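Local coordinates for protein motility-associated killing factor MakB (Vibrio cholerae serotype O1, PDB 6W1W) that probably serves as one component of a three-component cytotoxin that resembles alpha-pore-forming toxins, at residues V19-F23 with K69-F73; A124-T129 with I276-P281. Numbering follows the deposited sequence.

Contact 1: residues V19-F23 with K69-F73; sequences VYTDF and KPKIF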
loop_
_atom_site.group_PDB
_atom_site.type_symbol
_atom_site.label_atom_id
_atom_site.label_comp_id
_atom_site.label_asym_id
_atom_site.label_seq_id
_atom_site.Cartn_x
_atom_site.Cartn_y
_atom_site.Cartn_z
ATOM N N VAL A 19 9.223 -1.610 1.387
ATOM C CA VAL A 19 8.708 -0.538 0.539
ATOM C C VAL A 19 7.691 -1.062 -0.464
ATOM O O VAL A 19 6.847 -0.292 -0.941
ATOM C CB VAL A 19 9.843 0.203 -0.189
ATOM C CG1 VAL A 19 10.816 0.811 0.814
ATOM C CG2 VAL A 19 10.568 -0.725 -1.150
ATOM N N TYR A 20 7.748 -2.354 -0.795
ATOM C CA TYR A 20 6.710 -2.965 -1.619
ATOM C C TYR A 20 5.427 -3.151 -0.820
ATOM O O TYR A 20 4.332 -2.835 -1.300
ATOM C CB TYR A 20 7.213 -4.301 -2.172
ATOM C CG TYR A 20 6.218 -5.079 -3.012
ATOM C CD1 TYR A 20 5.482 -4.464 -4.016
ATOM C CD2 TYR A 20 6.048 -6.445 -2.821
ATOM C CE1 TYR A 20 4.585 -5.187 -4.792
ATOM C CE2 TYR A 20 5.157 -7.174 -3.590
ATOM C CZ TYR A 20 4.428 -6.544 -4.573
ATOM O OH TYR A 20 3.542 -7.279 -5.335
ATOM N N THR A 21 5.548 -3.660 0.410
ATOM C CA THR A 21 4.390 -3.790 1.291
ATOM C C THR A 21 3.713 -2.442 1.507
ATOM O O THR A 21 2.490 -2.315 1.366
ATOM C CB THR A 21 4.817 -4.399 2.630
ATOM O OG1 THR A 21 5.134 -5.785 2.447
ATOM C CG2 THR A 21 3.708 -4.254 3.676
ATOM N N ASP A 22 4.499 -1.414 1.837
ATOM C CA ASP A 22 3.945 -0.079 2.032
ATOM C C ASP A 22 3.454 0.549 0.737
ATOM O O ASP A 22 2.734 1.550 0.788
ATOM C CB ASP A 22 4.979 0.830 2.694
ATOM C CG ASP A 22 5.209 0.477 4.147
ATOM O OD1 ASP A 22 6.374 0.241 4.535
ATOM O OD2 ASP A 22 4.213 0.412 4.897
ATOM N N PHE A 23 3.824 -0.010 -0.413
ATOM C CA PHE A 23 3.234 0.434 -1.670
ATOM C C PHE A 23 1.875 -0.215 -1.893
ATOM O O PHE A 23 0.913 0.458 -2.276
ATOM C CB PHE A 23 4.168 0.112 -2.835
ATOM C CG PHE A 23 4.452 1.284 -3.725
ATOM C CD1 PHE A 23 3.520 1.705 -4.662
ATOM C CD2 PHE A 23 5.657 1.963 -3.630
ATOM C CE1 PHE A 23 3.788 2.788 -5.482
ATOM C CE2 PHE A 23 5.929 3.043 -4.447
ATOM C CZ PHE A 23 4.996 3.457 -5.373
ATOM N N LYS A 69 1.703 7.034 -8.538
ATOM C CA LYS A 69 2.021 5.725 -7.969
ATOM C C LYS A 69 2.650 4.776 -8.984
ATOM O O LYS A 69 3.718 4.217 -8.684
ATOM C CB LYS A 69 0.761 5.137 -7.324
ATOM C CG LYS A 69 0.652 3.622 -7.371
ATOM C CD LYS A 69 -0.776 3.171 -7.071
ATOM C CE LYS A 69 -1.778 3.869 -7.985
ATOM N NZ LYS A 69 -3.192 3.547 -7.647
ATOM N N PRO A 70 2.089 4.561 -10.183
ATOM C CA PRO A 70 2.791 3.704 -11.154
ATOM C C PRO A 70 4.091 4.306 -11.662
ATOM O O PRO A 70 4.976 3.556 -12.093
ATOM C CB PRO A 70 1.769 3.541 -12.286
ATOM C CG PRO A 70 0.922 4.756 -12.193
ATOM C CD PRO A 70 0.806 5.045 -10.726
ATOM N N LYS A 71 4.241 5.632 -11.624
ATOM C CA LYS A 71 5.491 6.244 -12.064
ATOM C C LYS A 71 6.597 6.036 -11.036
ATOM O O LYS A 71 7.719 5.656 -11.387
ATOM C CB LYS A 71 5.281 7.734 -12.330
ATOM C CG LYS A 71 4.524 8.062 -13.611
ATOM C CD LYS A 71 4.526 9.567 -13.871
ATOM C CE LYS A 71 3.980 9.908 -15.254
ATOM N NZ LYS A 71 2.524 9.622 -15.381
ATOM N N ILE A 72 6.297 6.287 -9.757
ATOM C CA ILE A 72 7.313 6.182 -8.713
ATOM C C ILE A 72 7.725 4.730 -8.510
ATOM O O ILE A 72 8.908 4.429 -8.308
ATOM C CB ILE A 72 6.801 6.815 -7.406
ATOM C CG1 ILE A 72 6.599 8.321 -7.577
ATOM C CG2 ILE A 72 7.763 6.544 -6.260
ATOM C CD1 ILE A 72 7.884 9.082 -7.804
ATOM N N PHE A 73 6.762 3.808 -8.566
ATOM C CA PHE A 73 7.072 2.397 -8.348
ATOM C C PHE A 73 7.988 1.861 -9.441
ATOM O O PHE A 73 9.010 1.230 -9.152
ATOM C CB PHE A 73 5.783 1.581 -8.271
ATOM C CG PHE A 73 6.012 0.105 -8.144
ATOM C CD1 PHE A 73 5.499 -0.772 -9.087
ATOM C CD2 PHE A 73 6.749 -0.409 -7.087
ATOM C CE1 PHE A 73 5.707 -2.133 -8.978
ATOM C CE2 PHE A 73 6.962 -1.769 -6.971
ATOM C CZ PHE A 73 6.439 -2.632 -7.919
#

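Contact 2: residues A124-T129 with I276-P281; sequences AQQVFT and IDDSLP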
loop_
_atom_site.group_PDB
_atom_site.type_symbol
_atom_site.label_atom_id
_atom_site.label_comp_id
_atom_site.label_asym_id
_atom_site.label_seq_id
_atom_site.Cartn_x
_atom_site.Cartn_y
_atom_site.Cartn_z
ATOM N N ALA A 124 10.927 10.844 -3.960
ATOM C CA ALA A 124 9.751 9.984 -3.918
ATOM C C ALA A 124 9.126 9.964 -2.531
ATOM O O ALA A 124 7.913 9.769 -2.401
ATOM C CB ALA A 124 10.111 8.563 -4.347
ATOM N N GLN A 125 9.935 10.156 -1.486
ATOM C CA GLN A 125 9.393 10.145 -0.134
ATOM C C GLN A 125 8.556 11.387 0.142
ATOM O O GLN A 125 7.618 11.332 0.944
ATOM C CB GLN A 125 10.525 10.036 0.888
ATOM C CG GLN A 125 10.063 9.800 2.318
ATOM C CD GLN A 125 11.213 9.769 3.306
ATOM O OE1 GLN A 125 11.010 9.583 4.507
ATOM N NE2 GLN A 125 12.431 9.952 2.805
ATOM N N GLN A 126 8.874 12.510 -0.507
ATOM C CA GLN A 126 8.131 13.737 -0.251
ATOM C C GLN A 126 6.781 13.733 -0.952
ATOM O O GLN A 126 5.848 14.401 -0.491
ATOM C CB GLN A 126 8.955 14.945 -0.690
ATOM C CG GLN A 126 10.284 15.089 0.034
ATOM C CD GLN A 126 11.230 16.021 -0.690
ATOM O OE1 GLN A 126 12.273 16.410 -0.161
ATOM N NE2 GLN A 126 10.871 16.384 -1.914
ATOM N N VAL A 127 6.653 12.997 -2.057
ATOM C CA VAL A 127 5.368 12.911 -2.739
ATOM C C VAL A 127 4.348 12.196 -1.863
ATOM O O VAL A 127 3.186 12.606 -1.782
ATOM C CB VAL A 127 5.532 12.217 -4.102
ATOM C CG1 VAL A 127 4.209 12.218 -4.851
ATOM C CG2 VAL A 127 6.610 12.909 -4.921
ATOM N N PHE A 128 4.766 11.121 -1.185
ATOM C CA PHE A 128 3.851 10.413 -0.295
ATOM C C PHE A 128 3.524 11.240 0.944
ATOM O O PHE A 128 2.383 11.228 1.419
ATOM C CB PHE A 128 4.441 9.062 0.103
ATOM C CG PHE A 128 4.412 8.039 -1.000
ATOM C CD1 PHE A 128 5.280 6.959 -0.991
ATOM C CD2 PHE A 128 3.516 8.163 -2.052
ATOM C CE1 PHE A 128 5.257 6.022 -2.011
ATOM C CE2 PHE A 128 3.484 7.229 -3.077
ATOM C CZ PHE A 128 4.356 6.156 -3.058
ATOM N N THR A 129 4.507 11.969 1.477
ATOM C CA THR A 129 4.252 12.793 2.653
ATOM C C THR A 129 3.220 13.873 2.360
ATOM O O THR A 129 2.480 14.289 3.258
ATOM C CB THR A 129 5.557 13.418 3.152
ATOM O OG1 THR A 129 6.573 12.410 3.227
ATOM C CG2 THR A 129 5.364 14.021 4.537
ATOM N N ILE A 276 5.873 4.433 5.323
ATOM C CA ILE A 276 6.782 4.817 4.244
ATOM C C ILE A 276 7.880 5.729 4.773
ATOM O O ILE A 276 9.040 5.639 4.351
ATOM C CB ILE A 276 5.998 5.476 3.090
ATOM C CG1 ILE A 276 5.634 4.437 2.029
ATOM C CG2 ILE A 276 6.782 6.628 2.465
ATOM C CD1 ILE A 276 6.835 3.843 1.327
ATOM N N ASP A 277 7.543 6.595 5.732
ATOM C CA ASP A 277 8.520 7.487 6.346
ATOM C C ASP A 277 9.595 6.749 7.138
ATOM O O ASP A 277 10.445 7.405 7.751
ATOM C CB ASP A 277 7.805 8.498 7.245
ATOM C CG ASP A 277 6.955 9.477 6.455
ATOM O OD1 ASP A 277 6.813 9.286 5.228
ATOM O OD2 ASP A 277 6.436 10.440 7.059
ATOM N N ASP A 278 9.575 5.416 7.144
ATOM C CA ASP A 278 10.643 4.599 7.706
ATOM C C ASP A 278 11.277 3.654 6.698
ATOM O O ASP A 278 12.462 3.340 6.834
ATOM C CB ASP A 278 10.123 3.774 8.895
ATOM C CG ASP A 278 9.701 4.638 10.067
ATOM O OD1 ASP A 278 10.499 5.498 10.500
ATOM O OD2 ASP A 278 8.565 4.451 10.555
ATOM N N SER A 279 10.529 3.205 5.688
ATOM C CA SER A 279 11.019 2.242 4.708
ATOM C C SER A 279 11.750 2.911 3.546
ATOM O O SER A 279 12.825 2.456 3.140
ATOM C CB SER A 279 9.857 1.395 4.183
ATOM O OG SER A 279 8.871 2.205 3.563
ATOM N N LEU A 280 11.176 3.977 2.987
ATOM C CA LEU A 280 11.861 4.698 1.914
ATOM C C LEU A 280 13.171 5.329 2.368
ATOM O O LEU A 280 14.175 5.186 1.649
ATOM C CB LEU A 280 10.927 5.743 1.294
ATOM C CG LEU A 280 10.154 5.284 0.052
ATOM C CD1 LEU A 280 9.465 6.451 -0.642
ATOM C CD2 LEU A 280 11.072 4.556 -0.915
ATOM N N PRO A 281 13.249 6.031 3.506
ATOM C CA PRO A 281 14.565 6.525 3.947
ATOM C C PRO A 281 15.570 5.415 4.191
ATOM O O PRO A 281 16.767 5.609 3.939
ATOM C CB PRO A 281 14.244 7.295 5.237
ATOM C CG PRO A 281 12.922 6.775 5.678
ATOM C CD PRO A 281 12.179 6.475 4.415
#

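Contact 1: residues V19-F23 with K69-F73
Lys69 opens the second segment at the first turn of helix 69-90 and meets Phe23 through backbone and side chain: Lys69 O lies 3.5 Å from Phe23 CE1, near that ring's plane, and Lys69 CG 3.8 Å from the same CE1. The lysine end leads away from residues 19-23 but stays on helix 9-35, its NZ making a weak hydrogen bond to Ser27 O and a long, weak ion pair with Asp30. After Pro70 and Lys71, which point away, Ile72 places CG2 4.2 Å from Phe23 CZ at the ring edge. Phe73, with 64 Å² covered, makes the broadest contact on this segment. Its CB sits 3.5 Å from Phe23 CZ and 4.0 Å from the centroid of the Phe23 ring, 29° off the ring normal, a CH-pi contact over the face. The two rings are oblique, with centroids 5.3 Å apart and planes at 49°. Farther along the Phe73 ring, CE2 reaches Tyr20 CD1 at 4.3 Å. The segment axes are nearly antiparallel (175°) but 12.3 Å apart, so large side chains bridge the gap. With no hydrogen bond across the 228 Å² interface, the chemistry implies cohesion by apolar and aromatic contact, centred on Phe23.

Contact 2: residues A124-T129 with I276-P281
Gln125 extends its side chain fully, chi1 and chi2 both t, across the flank of helix 276-302, where OE1 lies 3.3 Å from Pro281 CD and 3.7 Å from Asp277 CA. Its root is apolar: Leu280 CD1 approaches Gln125 CA at 3.7 Å and Gln125 CB at 4.0 Å, matching the closest backbone pair, Gln125 CA to Leu280 CA at 6.3 Å. The same Leu280 CD1 sits between neighbours on the other helix, 4.3 Å from Ala124 CB and 4.2 Å from Phe128 CD1. One turn away, Ile276 CG2 meets the edge of the Phe128 ring, 3.8 Å from CD1. At the polar margin Thr129 OG1 is 3.7 Å from Asp277 OD1, but it donates a hydrogen bond to Gln125 O (2.7 Å) within its own helix. No hydrogen bond spans the 331 Å² interface. Outside the pair, the Phe128 ring packs edge-to-face with Phe23, and Ala124 touches Ile72, so the apolar side faces helices 9-35 and 69-90. Segment axes 10.1 Å apart at 171°, joined by apolar side chains and the aliphatic part of Gln125, are characteristic of neighbouring antiparallel helices in an elongated bundle, consistent with the structural similarity to alpha-pore-forming toxins.

Overall arrangement
From the N terminus, helix 9-35 runs out and helix 46-66 follows before helix 69-90 returns alongside the first; contact 1 closes this 45-residue loop, which is mostly helical. The chain next enters the long helix 100-151. Contact 2 closes a much larger loop of 146 residues, containing strands 193-203 and 209-220, when helix 276-302 comes back beside it. The loops are in series, neither nested nor crossed, yet they meet in space: the centres of contact 1 and contact 2 are about 10 Å apart. Phe23 CZ to Phe128 CZ at 3.6 Å and Ile72 CG2 to Ala124 CB at 3.6 Å join them, linking four helices of the bundle.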